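Local coordinates for beta-lactamase II (Erythrobacter litoralis, PDB 6V3U), which probably hydrolyses beta-lactam antibiotics as a zinc-dependent class B enzyme, opening the lactam ring to yield substituted beta-amino acids, at residues T64-E69 and Q96-G101; Q70-V75 and M102-G107; A88-H93 and D165-G170; A151-Y156 and V169-L174. All coordinates share one frame; numbering follows the deposited sequence.

In the fold
Contacts 1 and 2 use helix 68-82, contact 1 at its start and contact 2 on its next turns, joined by a probable hydrogen bond from Ala65 to Thr71; contacts 3 and 4 share strand 168-171. Contact 3 is the most central, its centre about 5 Å from that of the chain, and fills the space between the two sheets with aliphatic groups, ending at zinc-binding His93. Contact 4 continues that layer outward through a beta hairpin and alone has backbone hydrogen bonds across it. Contact 2 is buried helix-on-helix packing beside two acidic side chains, whereas contact 1 is partly buried, mixes backbone and side-chain touches, and, like contact 3, reaches the second subunit.

Contact 1. Residues T64-E69 and Q96-G101; sequences TAWTDE and QDKMGG
With CG of Lys98 anti to its carbonyl carbon (chi1 -72°) and the chain bent at chi2 (-50°) and again at chi4, the lysine folds up against Trp66 and Thr67. This is the turn that closes the His-X-His-X-Asp motif of metallo-beta-lactamases, here His93, His95 and Asp97, just before helix 101-107. Lys98 is the centre of an inverse gamma turn, closed by a weak bond from Met99 N to Asp97 O. Its CG meets the indole at the edge, 3.9 Å from CE3 of Trp66 and near the ring plane. The other ring contacts of Trp66 lead to the metal site: it stacks on His95 and meets His223, while NE1 is bound by Ile46 O. Lys98 CB lies 3.4 Å from Trp66 O, a carbonyl that the contact buries without a polar partner. Beyond it the lysine runs alongside Thr67, NZ coming 3.9 Å from the methyl CG2. Thr67 itself caps helix 68-82 through OG1 to Gln70 N.

Gly101, with no side chain to meet Thr64 OG1, lets the two backbones draw close, Asp68 CA and Gly101 CA being only 3.8 Å apart. Thr64 lays its CG2 3.6 Å from Gly101 O, and its OG1 bonds to Ala65 O on a lone pair. Asp68 OD1 stands 3.1 Å from Gly100 O, two acceptors side by side with no hydrogen bond between them.

Contact 2. Residues Q70-V75 and M102-G107; sequences QTEQIV and MAALHG
Ala104 puts its CB into the angle between Thr71 and Glu72, overlapping the aliphatic part of both. The closer touch is to Glu72, whose CG lies 3.7 Å from Ala104 CB. The glutamate does not point at the other helix from its root; a chi1 of -101°, away from a staggered value, swings the chain over, and OE2 ends 4.0 Å from the same methyl. On the other flank Thr71 presents CG2, which is set anti to its backbone N and stands 4.0 Å from Ala104 CB. That torsion leaves OG1 turned back to its own side of the fold, where Ala65 N and Thr67 O bind it, so the residue shows a polar branch to the helix start and a methyl to the neighbour.

Helices 68-82 and 101-107 lie next to each other on one face of the eight-stranded sheet, one outer layer of the alpha-beta/beta-alpha sandwich of metallo-beta-lactamases. Each connects adjacent parallel strands in a beta-alpha-beta crossover, 58-62 to 86-90 and 86-90 to 111-114. The axes of 70-75 and 102-107 approach to 8.7 Å, at 39°, a spacing that the small Ala104 permits.

Deeper toward the sheet, Leu105 reaches round with CD2 to touch Val75 CG1 at 4.5 Å and Thr71 CG2 at 4.4 Å, while CD1 packs on Ala89 of strand 86-90. At the exposed end the Glu72 carboxylate comes close to that of Asp68; calcium has been seen on Glu69 and Glu72 in a crystal structure of this protein, though none is bound to this chain here.

Contact 3. Residues A88-H93 and D165-G170; sequences AAVVTH and DNITVG. With ZN (zinc ion), chain C.
The carboxamide of Asn166 takes Thr92 O against one face, the oxygen standing almost directly over CG at 3.0 Å; its ND2 is near as well, but the angle is too poor for a hydrogen bond. The amide oxygen OD1 also lies 3.5 Å from His93 CB. The His93 ring has Thr92 OG1 at an edge, in its plane, while His95 and His223 meet it with their rings steeply inclined. Residues 91-93 leave strand 86-90 of the eight-stranded sheet, and 165-167 lead into strand 168-171 of the five-stranded one, in the centre of the alpha-beta/beta-alpha sandwich. No hydrogen bond joins the two segments, and side chains from the two layers interlock instead.

Ile167 is the main wedge. With chi1 at 73° its CG1 sits between the backbone N and carbonyl carbon, which carries the chain across to the other sheet. CG1 meets Thr92 CG2 at 3.7 Å, the two side chains crossing at about a right angle, and CD1 goes on to Val91 O at 3.3 Å and Val90 CG2 at 4.0 Å. Thr92 CG2 is also touched by CG1 of Val169, 3.9 Å away, and Phe178 covers both residues.

Asp63 OD1 accepts from the N atoms of Thr92 and His93, fixing the backbone that carries the metal ligand, and Asn49 O takes His93 NE2. The opposite ring nitrogen, His93 ND1, binds the zinc ion at 2.0 Å, with His95, His223 and Asp196 of the second subunit as the other protein ligands.

Contact 4. Residues A151-Y156 and V169-L174; sequences APLRLY and VGLPEL
Arg154 and Gly170 form an antiparallel hydrogen-bonded pair: Arg154 N donates to Gly170 O at 2.9 Å, nearly straight at 173°, and Gly170 N returns the bond to Arg154 O at 3.0 Å. Arg154 O also receives the CA-H of Val169, whose CA is 3.3 Å away. In the neighbouring non-hydrogen-bonded pair, Leu155 and Val169 run side by side, and Leu155 CD2 presses on Val169 CG1 at 3.4 Å, tighter than usual for two carbons. Leu153 adds its CD2 to Val169 CG2 at 4.0 Å and to the Leu171 side chain, and reaches Ile60 and Val62 of the other sheet.

The hairpin 154-156/168-171 forms one edge of the five-stranded sheet. At its entry, Pro152, after a cis peptide bond, rests CG 3.9 Å from Leu171 CD2. On the face away from Leu155, Arg154, with CG anti to its carbonyl carbon (chi1 -63°), lays that CG across Pro172 CD, also 3.9 Å off, before bends at chi2 and chi3 turn NH2 back in a weak bond to Pro152 O. Directional backbone bonds thus set the register of the strands, while Leu153 links this hairpin to the other sheet, and the arginine charge stays at the exposed side.

Contact 1. Residues T64-E69 and Q96-G101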
loop_
_atom_site.group_PDB
_atom_site.type_symbol
_atom_site.label_atom_id
_atom_site.label_comp_id
_atom_site.label_asym_id
_atom_site.label_seq_id
_atom_site.Cartn_x
_atom_site.Cartn_y
_atom_site.Cartn_z
ATOM N N THR A 64 -19.481 -7.342 4.248
ATOM C CA THR A 64 -19.692 -8.110 5.471
ATOM C C THR A 64 -18.845 -7.500 6.579
ATOM O O THR A 64 -18.084 -6.559 6.356
ATOM C CB THR A 64 -19.307 -9.576 5.281
ATOM O OG1 THR A 64 -17.893 -9.661 5.031
ATOM C CG2 THR A 64 -20.078 -10.185 4.119
ATOM N N ALA A 65 -18.958 -8.045 7.786
ATOM C CA ALA A 65 -18.052 -7.674 8.860
ATOM C C ALA A 65 -16.825 -8.580 8.793
ATOM O O ALA A 65 -16.655 -9.355 7.848
ATOM C CB ALA A 65 -18.755 -7.762 10.212
ATOM N N TRP A 66 -15.974 -8.518 9.823
ATOM C CA TRP A 66 -14.783 -9.359 9.857
ATOM C C TRP A 66 -15.146 -10.839 9.840
ATOM O O TRP A 66 -14.547 -11.629 9.101
ATOM C CB TRP A 66 -13.943 -9.037 11.094
ATOM C CG TRP A 66 -13.102 -7.790 11.007
ATOM C CD1 TRP A 66 -13.281 -6.637 11.711
ATOM C CD2 TRP A 66 -11.924 -7.589 10.194
ATOM N NE1 TRP A 66 -12.294 -5.727 11.388
ATOM C CE2 TRP A 66 -11.455 -6.284 10.457
ATOM C CE3 TRP A 66 -11.232 -8.382 9.271
ATOM C CZ2 TRP A 66 -10.324 -5.750 9.826
ATOM C CZ3 TRP A 66 -10.089 -7.848 8.642
ATOM C CH2 TRP A 66 -9.656 -6.545 8.925
ATOM N N THR A 67 -16.132 -11.237 10.653
ATOM C CA THR A 67 -16.411 -12.644 10.881
ATOM C C THR A 67 -17.835 -13.003 10.483
ATOM O O THR A 67 -18.745 -12.163 10.464
ATOM C CB THR A 67 -16.202 -13.030 12.353
ATOM O OG1 THR A 67 -17.165 -12.342 13.160
ATOM C CG2 THR A 67 -14.790 -12.673 12.814
ATOM N N ASP A 68 -18.004 -14.290 10.175
ATOM C CA ASP A 68 -19.330 -14.858 9.967
ATOM C C ASP A 68 -20.284 -14.457 11.092
ATOM O O ASP A 68 -21.381 -13.946 10.841
ATOM C CB ASP A 68 -19.216 -16.383 9.866
ATOM C CG ASP A 68 -20.566 -17.073 9.672
ATOM O OD1 ASP A 68 -20.954 -17.317 8.508
ATOM O OD2 ASP A 68 -21.237 -17.376 10.684
ATOM N N GLU A 69 -19.866 -14.654 12.347
ATOM C CA GLU A 69 -20.772 -14.423 13.471
ATOM C C GLU A 69 -21.107 -12.945 13.635
ATOM O O GLU A 69 -22.227 -12.606 14.042
ATOM C CB GLU A 69 -20.171 -14.977 14.762
ATOM C CG GLU A 69 -18.776 -14.445 15.078
ATOM C CD GLU A 69 -18.254 -14.943 16.414
ATOM O OE1 GLU A 69 -18.966 -15.728 17.082
ATOM O OE2 GLU A 69 -17.131 -14.545 16.792
ATOM N N GLN A 96 -8.940 -11.871 2.276
ATOM C CA GLN A 96 -8.581 -13.194 1.768
ATOM C C GLN A 96 -8.856 -14.287 2.787
ATOM O O GLN A 96 -9.371 -15.352 2.437
ATOM C CB GLN A 96 -7.106 -13.229 1.371
ATOM C CG GLN A 96 -6.792 -12.610 0.040
ATOM C CD GLN A 96 -5.301 -12.680 -0.262
ATOM O OE1 GLN A 96 -4.498 -13.048 0.601
ATOM N NE2 GLN A 96 -4.928 -12.337 -1.486
ATOM N N ASP A 97 -8.456 -14.069 4.041
ATOM C CA ASP A 97 -8.613 -15.077 5.084
ATOM C C ASP A 97 -9.943 -14.954 5.811
ATOM O O ASP A 97 -10.528 -15.968 6.206
ATOM C CB ASP A 97 -7.480 -14.978 6.106
ATOM C CG ASP A 97 -6.280 -15.806 5.723
ATOM O OD1 ASP A 97 -5.305 -15.232 5.192
ATOM O OD2 ASP A 97 -6.317 -17.035 5.947
ATOM N N LYS A 98 -10.408 -13.723 6.013
ATOM C CA LYS A 98 -11.673 -13.461 6.694
ATOM C C LYS A 98 -12.823 -13.478 5.685
ATOM O O LYS A 98 -13.502 -12.483 5.429
ATOM C CB LYS A 98 -11.591 -12.145 7.455
ATOM C CG LYS A 98 -10.697 -12.229 8.689
ATOM C CD LYS A 98 -11.074 -13.445 9.541
ATOM C CE LYS A 98 -10.396 -13.418 10.900
ATOM N NZ LYS A 98 -10.997 -12.368 11.762
HETATM N N MSE A 99 -13.020 -14.659 5.108
HETATM C CA MSE A 99 -14.027 -14.885 4.085
HETATM C C MSE A 99 -15.262 -15.537 4.708
HETATM O O MSE A 99 -16.288 -15.715 4.043
HETATM C CB MSE A 99 -13.449 -15.759 2.967
HETATM C CG MSE A 99 -14.221 -15.737 1.658
HETATM SE SE MSE A 99 -14.338 -13.963 0.853
HETATM C CE MSE A 99 -15.224 -14.459 -0.815
ATOM N N GLY A 100 -15.156 -15.883 5.998
ATOM C CA GLY A 100 -16.265 -16.495 6.710
ATOM C C GLY A 100 -17.549 -15.693 6.663
ATOM O O GLY A 100 -18.635 -16.273 6.763
ATOM N N GLY A 101 -17.456 -14.371 6.501
ATOM C CA GLY A 101 -18.655 -13.550 6.437
ATOM C C GLY A 101 -19.550 -13.867 5.252
ATOM O O GLY A 101 -20.741 -13.548 5.271
#

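Contact 2. Residues Q70-V75 and M102-G107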
loop_
_atom_site.group_PDB
_atom_site.type_symbol
_atom_site.label_atom_id
_atom_site.label_comp_id
_atom_site.label_asym_id
_atom_site.label_seq_id
_atom_site.Cartn_x
_atom_site.Cartn_y
_atom_site.Cartn_z
ATOM N N GLN A 70 -20.156 -12.058 13.331
ATOM C CA GLN A 70 -20.457 -10.630 13.311
ATOM C C GLN A 70 -21.423 -10.288 12.191
ATOM O O GLN A 70 -22.276 -9.405 12.356
ATOM C CB GLN A 70 -19.165 -9.816 13.163
ATOM C CG GLN A 70 -18.339 -9.776 14.442
ATOM C CD GLN A 70 -17.009 -9.060 14.277
ATOM O OE1 GLN A 70 -16.552 -8.814 13.154
ATOM N NE2 GLN A 70 -16.383 -8.715 15.400
ATOM N N THR A 71 -21.301 -10.969 11.046
ATOM C CA THR A 71 -22.186 -10.701 9.913
ATOM C C THR A 71 -23.600 -11.227 10.184
ATOM O O THR A 71 -24.597 -10.556 9.870
ATOM C CB THR A 71 -21.579 -11.309 8.640
ATOM O OG1 THR A 71 -20.315 -10.669 8.348
ATOM C CG2 THR A 71 -22.502 -11.123 7.448
ATOM N N GLU A 72 -23.716 -12.399 10.807
ATOM C CA GLU A 72 -25.040 -12.866 11.213
ATOM C C GLU A 72 -25.713 -11.859 12.144
ATOM O O GLU A 72 -26.920 -11.621 12.040
ATOM C CB GLU A 72 -24.947 -14.253 11.863
ATOM C CG GLU A 72 -25.350 -15.399 10.922
ATOM C CD GLU A 72 -24.997 -16.786 11.452
ATOM O OE1 GLU A 72 -25.366 -17.114 12.607
ATOM O OE2 GLU A 72 -24.357 -17.559 10.704
ATOM N N GLN A 73 -24.942 -11.225 13.035
ATOM C CA GLN A 73 -25.522 -10.184 13.882
ATOM C C GLN A 73 -26.070 -9.038 13.040
ATOM O O GLN A 73 -27.164 -8.520 13.317
ATOM C CB GLN A 73 -24.491 -9.680 14.894
ATOM C CG GLN A 73 -24.190 -10.689 16.011
ATOM C CD GLN A 73 -23.131 -10.214 17.010
ATOM O OE1 GLN A 73 -22.617 -9.097 16.921
ATOM N NE2 GLN A 73 -22.799 -11.076 17.960
ATOM N N ILE A 74 -25.358 -8.669 11.968
ATOM C CA ILE A 74 -25.813 -7.569 11.124
ATOM C C ILE A 74 -27.121 -7.923 10.422
ATOM O O ILE A 74 -28.021 -7.083 10.321
ATOM C CB ILE A 74 -24.726 -7.154 10.115
ATOM C CG1 ILE A 74 -23.511 -6.577 10.847
ATOM C CG2 ILE A 74 -25.289 -6.138 9.156
ATOM C CD1 ILE A 74 -22.355 -6.247 9.937
ATOM N N VAL A 75 -27.264 -9.159 9.931
ATOM C CA VAL A 75 -28.517 -9.508 9.268
ATOM C C VAL A 75 -29.653 -9.574 10.280
ATOM O O VAL A 75 -30.782 -9.161 9.984
ATOM C CB VAL A 75 -28.395 -10.814 8.452
ATOM C CG1 VAL A 75 -27.250 -10.707 7.445
ATOM C CG2 VAL A 75 -28.258 -12.046 9.332
HETATM N N MSE A 102 -19.000 -14.489 4.213
HETATM C CA MSE A 102 -19.792 -14.903 3.056
HETATM C C MSE A 102 -20.722 -16.053 3.411
HETATM O O MSE A 102 -21.822 -16.162 2.869
HETATM C CB MSE A 102 -18.884 -15.320 1.898
HETATM C CG MSE A 102 -18.120 -14.181 1.258
HETATM SE SE MSE A 102 -19.281 -12.962 0.277
HETATM C CE MSE A 102 -19.900 -14.169 -1.118
ATOM N N ALA A 103 -20.260 -16.917 4.319
ATOM C CA ALA A 103 -21.054 -18.078 4.707
ATOM C C ALA A 103 -22.387 -17.658 5.310
ATOM O O ALA A 103 -23.423 -18.269 5.026
ATOM C CB ALA A 103 -20.270 -18.951 5.687
ATOM N N ALA A 104 -22.386 -16.611 6.140
ATOM C CA ALA A 104 -23.638 -16.145 6.734
ATOM C C ALA A 104 -24.593 -15.624 5.666
ATOM O O ALA A 104 -25.809 -15.834 5.752
ATOM C CB ALA A 104 -23.358 -15.065 7.781
ATOM N N LEU A 105 -24.060 -14.947 4.648
ATOM C CA LEU A 105 -24.906 -14.426 3.577
ATOM C C LEU A 105 -25.547 -15.556 2.783
ATOM O O LEU A 105 -26.747 -15.521 2.491
ATOM C CB LEU A 105 -24.089 -13.533 2.648
ATOM C CG LEU A 105 -23.638 -12.188 3.202
ATOM C CD1 LEU A 105 -22.934 -11.382 2.099
ATOM C CD2 LEU A 105 -24.836 -11.438 3.778
ATOM N N HIS A 106 -24.753 -16.559 2.407
ATOM C CA HIS A 106 -25.290 -17.666 1.631
ATOM C C HIS A 106 -26.256 -18.517 2.443
ATOM O O HIS A 106 -27.105 -19.191 1.853
ATOM C CB HIS A 106 -24.146 -18.515 1.069
ATOM C CG HIS A 106 -23.297 -17.785 0.074
ATOM N ND1 HIS A 106 -23.816 -17.225 -1.074
ATOM C CD2 HIS A 106 -21.972 -17.503 0.064
ATOM C CE1 HIS A 106 -22.848 -16.631 -1.751
ATOM N NE2 HIS A 106 -21.718 -16.788 -1.084
ATOM N N GLY A 107 -26.169 -18.478 3.776
ATOM C CA GLY A 107 -27.105 -19.225 4.601
ATOM C C GLY A 107 -28.470 -18.580 4.693
ATOM O O GLY A 107 -29.480 -19.280 4.849
#

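Contact 3. Residues A88-H93 and D165-G170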
loop_
_atom_site.group_PDB
_atom_site.type_symbol
_atom_site.label_atom_id
_atom_site.label_comp_id
_atom_site.label_asym_id
_atom_site.label_seq_id
_atom_site.Cartn_x
_atom_site.Cartn_y
_atom_site.Cartn_z
ATOM N N ALA A 88 -30.271 -7.873 -0.368
ATOM C CA ALA A 88 -29.152 -7.960 -1.294
ATOM C C ALA A 88 -27.904 -7.432 -0.598
ATOM O O ALA A 88 -27.995 -6.615 0.325
ATOM C CB ALA A 88 -29.408 -7.166 -2.585
ATOM N N ALA A 89 -26.741 -7.898 -1.065
ATOM C CA ALA A 89 -25.448 -7.518 -0.507
ATOM C C ALA A 89 -24.449 -7.281 -1.636
ATOM O O ALA A 89 -24.491 -7.970 -2.656
ATOM C CB ALA A 89 -24.928 -8.604 0.459
ATOM N N VAL A 90 -23.576 -6.288 -1.470
ATOM C CA VAL A 90 -22.516 -5.989 -2.430
ATOM C C VAL A 90 -21.186 -5.941 -1.673
ATOM O O VAL A 90 -21.119 -5.411 -0.557
ATOM C CB VAL A 90 -22.786 -4.670 -3.189
ATOM C CG1 VAL A 90 -23.167 -3.557 -2.223
ATOM C CG2 VAL A 90 -21.574 -4.266 -4.034
ATOM N N VAL A 91 -20.162 -6.579 -2.235
ATOM C CA VAL A 91 -18.802 -6.557 -1.680
ATOM C C VAL A 91 -18.021 -5.401 -2.293
ATOM O O VAL A 91 -18.039 -5.204 -3.512
ATOM C CB VAL A 91 -18.072 -7.891 -1.940
ATOM C CG1 VAL A 91 -16.723 -7.905 -1.248
ATOM C CG2 VAL A 91 -18.897 -9.042 -1.456
ATOM N N THR A 92 -17.312 -4.648 -1.454
ATOM C CA THR A 92 -16.374 -3.653 -1.946
ATOM C C THR A 92 -14.933 -3.893 -1.501
ATOM O O THR A 92 -14.022 -3.567 -2.252
ATOM C CB THR A 92 -16.808 -2.237 -1.524
ATOM O OG1 THR A 92 -16.757 -2.118 -0.094
ATOM C CG2 THR A 92 -18.239 -1.932 -2.017
ATOM N N HIS A 93 -14.682 -4.471 -0.322
ATOM C CA HIS A 93 -13.280 -4.752 0.044
ATOM C C HIS A 93 -13.209 -6.110 0.752
ATOM O O HIS A 93 -13.222 -6.195 1.983
ATOM C CB HIS A 93 -12.683 -3.620 0.881
ATOM C CG HIS A 93 -13.412 -3.353 2.158
ATOM N ND1 HIS A 93 -12.900 -3.701 3.389
ATOM C CD2 HIS A 93 -14.624 -2.793 2.395
ATOM C CE1 HIS A 93 -13.761 -3.355 4.334
ATOM N NE2 HIS A 93 -14.816 -2.802 3.756
ATOM N N ASP A 165 -8.493 -1.894 -8.802
ATOM C CA ASP A 165 -8.998 -1.206 -7.626
ATOM C C ASP A 165 -10.227 -1.921 -7.069
ATOM O O ASP A 165 -10.939 -2.639 -7.774
ATOM C CB ASP A 165 -9.406 0.235 -7.942
ATOM C CG ASP A 165 -8.226 1.125 -8.367
ATOM O OD1 ASP A 165 -7.070 0.842 -7.987
ATOM O OD2 ASP A 165 -8.484 2.122 -9.073
ATOM N N ASN A 166 -10.480 -1.686 -5.792
ATOM C CA ASN A 166 -11.768 -2.029 -5.224
ATOM C C ASN A 166 -12.830 -1.067 -5.748
ATOM O O ASN A 166 -12.538 0.086 -6.085
ATOM C CB ASN A 166 -11.700 -1.957 -3.700
ATOM C CG ASN A 166 -11.179 -3.222 -3.081
ATOM O OD1 ASN A 166 -10.623 -3.204 -1.980
ATOM N ND2 ASN A 166 -11.362 -4.340 -3.775
ATOM N N ILE A 167 -14.080 -1.537 -5.813
ATOM C CA ILE A 167 -15.161 -0.637 -6.191
ATOM C C ILE A 167 -15.506 0.285 -5.026
ATOM O O ILE A 167 -15.198 0.023 -3.863
ATOM C CB ILE A 167 -16.400 -1.401 -6.684
ATOM C CG1 ILE A 167 -17.136 -2.084 -5.512
ATOM C CG2 ILE A 167 -16.004 -2.400 -7.762
ATOM C CD1 ILE A 167 -18.274 -3.024 -5.942
ATOM N N THR A 168 -16.150 1.398 -5.364
ATOM C CA THR A 168 -16.598 2.406 -4.418
ATOM C C THR A 168 -18.094 2.587 -4.623
ATOM O O THR A 168 -18.652 2.200 -5.655
ATOM C CB THR A 168 -15.876 3.749 -4.644
ATOM O OG1 THR A 168 -16.361 4.316 -5.864
ATOM C CG2 THR A 168 -14.325 3.557 -4.751
ATOM N N VAL A 169 -18.765 3.165 -3.635
ATOM C CA VAL A 169 -20.207 3.331 -3.734
ATOM C C VAL A 169 -20.569 4.691 -3.168
ATOM O O VAL A 169 -19.876 5.229 -2.296
ATOM C CB VAL A 169 -21.005 2.190 -3.028
ATOM C CG1 VAL A 169 -20.574 0.837 -3.546
ATOM C CG2 VAL A 169 -20.822 2.231 -1.521
ATOM N N GLY A 170 -21.654 5.250 -3.684
ATOM C CA GLY A 170 -22.101 6.559 -3.257
ATOM C C GLY A 170 -23.610 6.654 -3.226
ATOM O O GLY A 170 -24.326 5.884 -3.873
HETATM ZN ZN ZN C . -11.186 -4.383 4.142
#

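Contact 4. Residues A151-Y156 and V169-L174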
loop_
_atom_site.group_PDB
_atom_site.type_symbol
_atom_site.label_atom_id
_atom_site.label_comp_id
_atom_site.label_asym_id
_atom_site.label_seq_id
_atom_site.Cartn_x
_atom_site.Cartn_y
_atom_site.Cartn_z
ATOM N N ALA A 151 -29.854 -0.149 -6.384
ATOM C CA ALA A 151 -30.226 1.248 -6.246
ATOM C C ALA A 151 -30.927 1.458 -4.898
ATOM O O ALA A 151 -31.616 0.560 -4.404
ATOM C CB ALA A 151 -31.129 1.666 -7.405
ATOM N N PRO A 152 -30.772 2.646 -4.270
ATOM C CA PRO A 152 -30.168 3.861 -4.825
ATOM C C PRO A 152 -28.646 3.946 -4.699
ATOM O O PRO A 152 -28.109 4.968 -5.091
ATOM C CB PRO A 152 -30.816 4.956 -3.991
ATOM C CG PRO A 152 -30.870 4.314 -2.615
ATOM C CD PRO A 152 -31.169 2.850 -2.862
ATOM N N LEU A 153 -27.972 2.938 -4.147
ATOM C CA LEU A 153 -26.515 2.917 -4.234
ATOM C C LEU A 153 -26.102 3.079 -5.685
ATOM O O LEU A 153 -26.678 2.449 -6.576
ATOM C CB LEU A 153 -25.943 1.608 -3.702
ATOM C CG LEU A 153 -25.858 1.405 -2.202
ATOM C CD1 LEU A 153 -25.520 -0.044 -1.955
ATOM C CD2 LEU A 153 -24.796 2.319 -1.600
ATOM N N ARG A 154 -25.128 3.954 -5.918
ATOM C CA ARG A 154 -24.471 4.077 -7.214
ATOM C C ARG A 154 -23.105 3.421 -7.086
ATOM O O ARG A 154 -22.267 3.882 -6.305
ATOM C CB ARG A 154 -24.345 5.543 -7.641
ATOM C CG ARG A 154 -25.687 6.260 -7.845
ATOM C CD ARG A 154 -26.649 5.357 -8.622
ATOM N NE ARG A 154 -27.565 6.117 -9.470
ATOM C CZ ARG A 154 -28.857 6.302 -9.211
ATOM N NH1 ARG A 154 -29.598 7.014 -10.051
ATOM N NH2 ARG A 154 -29.414 5.775 -8.126
ATOM N N LEU A 155 -22.888 2.340 -7.827
ATOM C CA LEU A 155 -21.626 1.623 -7.765
ATOM C C LEU A 155 -20.655 2.225 -8.779
ATOM O O LEU A 155 -20.991 2.363 -9.960
ATOM C CB LEU A 155 -21.822 0.136 -8.051
ATOM C CG LEU A 155 -22.886 -0.670 -7.316
ATOM C CD1 LEU A 155 -22.727 -2.126 -7.739
ATOM C CD2 LEU A 155 -22.677 -0.521 -5.849
ATOM N N TYR A 156 -19.452 2.567 -8.331
ATOM C CA TYR A 156 -18.484 3.222 -9.213
ATOM C C TYR A 156 -17.136 2.514 -9.164
ATOM O O TYR A 156 -16.567 2.325 -8.079
ATOM C CB TYR A 156 -18.323 4.710 -8.845
ATOM C CG TYR A 156 -17.378 5.468 -9.758
ATOM C CD1 TYR A 156 -17.738 5.769 -11.065
ATOM C CD2 TYR A 156 -16.106 5.860 -9.320
ATOM C CE1 TYR A 156 -16.858 6.455 -11.923
ATOM C CE2 TYR A 156 -15.230 6.565 -10.163
ATOM C CZ TYR A 156 -15.608 6.839 -11.463
ATOM O OH TYR A 156 -14.741 7.511 -12.298
ATOM N N VAL A 169 -18.765 3.165 -3.635
ATOM C CA VAL A 169 -20.207 3.331 -3.734
ATOM C C VAL A 169 -20.569 4.691 -3.168
ATOM O O VAL A 169 -19.876 5.229 -2.296
ATOM C CB VAL A 169 -21.005 2.190 -3.028
ATOM C CG1 VAL A 169 -20.574 0.837 -3.546
ATOM C CG2 VAL A 169 -20.822 2.231 -1.521
ATOM N N GLY A 170 -21.654 5.250 -3.684
ATOM C CA GLY A 170 -22.101 6.559 -3.257
ATOM C C GLY A 170 -23.610 6.654 -3.226
ATOM O O GLY A 170 -24.326 5.884 -3.873
ATOM N N LEU A 171 -24.083 7.626 -2.446
ATOM C CA LEU A 171 -25.484 8.039 -2.391
ATOM C C LEU A 171 -25.426 9.536 -2.675
ATOM O O LEU A 171 -25.275 10.347 -1.747
ATOM C CB LEU A 171 -26.098 7.716 -1.033
ATOM C CG LEU A 171 -26.147 6.199 -0.777
ATOM C CD1 LEU A 171 -25.960 5.883 0.685
ATOM C CD2 LEU A 171 -27.458 5.625 -1.273
ATOM N N PRO A 172 -25.470 9.937 -3.951
ATOM C CA PRO A 172 -25.238 11.357 -4.289
ATOM C C PRO A 172 -26.202 12.324 -3.615
ATOM O O PRO A 172 -25.783 13.396 -3.152
ATOM C CB PRO A 172 -25.401 11.372 -5.819
ATOM C CG PRO A 172 -25.045 9.985 -6.252
ATOM C CD PRO A 172 -25.589 9.092 -5.154
ATOM N N GLU A 173 -27.487 11.982 -3.544
ATOM C CA GLU A 173 -28.442 12.922 -2.978
ATOM C C GLU A 173 -28.232 13.133 -1.485
ATOM O O GLU A 173 -28.715 14.127 -0.937
ATOM C CB GLU A 173 -29.871 12.441 -3.251
ATOM C CG GLU A 173 -30.242 12.405 -4.724
ATOM C CD GLU A 173 -31.730 12.598 -4.939
ATOM O OE1 GLU A 173 -32.118 13.571 -5.635
ATOM O OE2 GLU A 173 -32.514 11.789 -4.389
ATOM N N LEU A 174 -27.545 12.220 -0.816
ATOM C CA LEU A 174 -27.286 12.351 0.608
ATOM C C LEU A 174 -25.872 12.835 0.903
ATOM O O LEU A 174 -25.508 12.973 2.074
ATOM C CB LEU A 174 -27.544 11.013 1.307
ATOM C CG LEU A 174 -28.890 10.373 0.938
ATOM C CD1 LEU A 174 -28.968 8.993 1.560
ATOM C CD2 LEU A 174 -30.079 11.246 1.373
#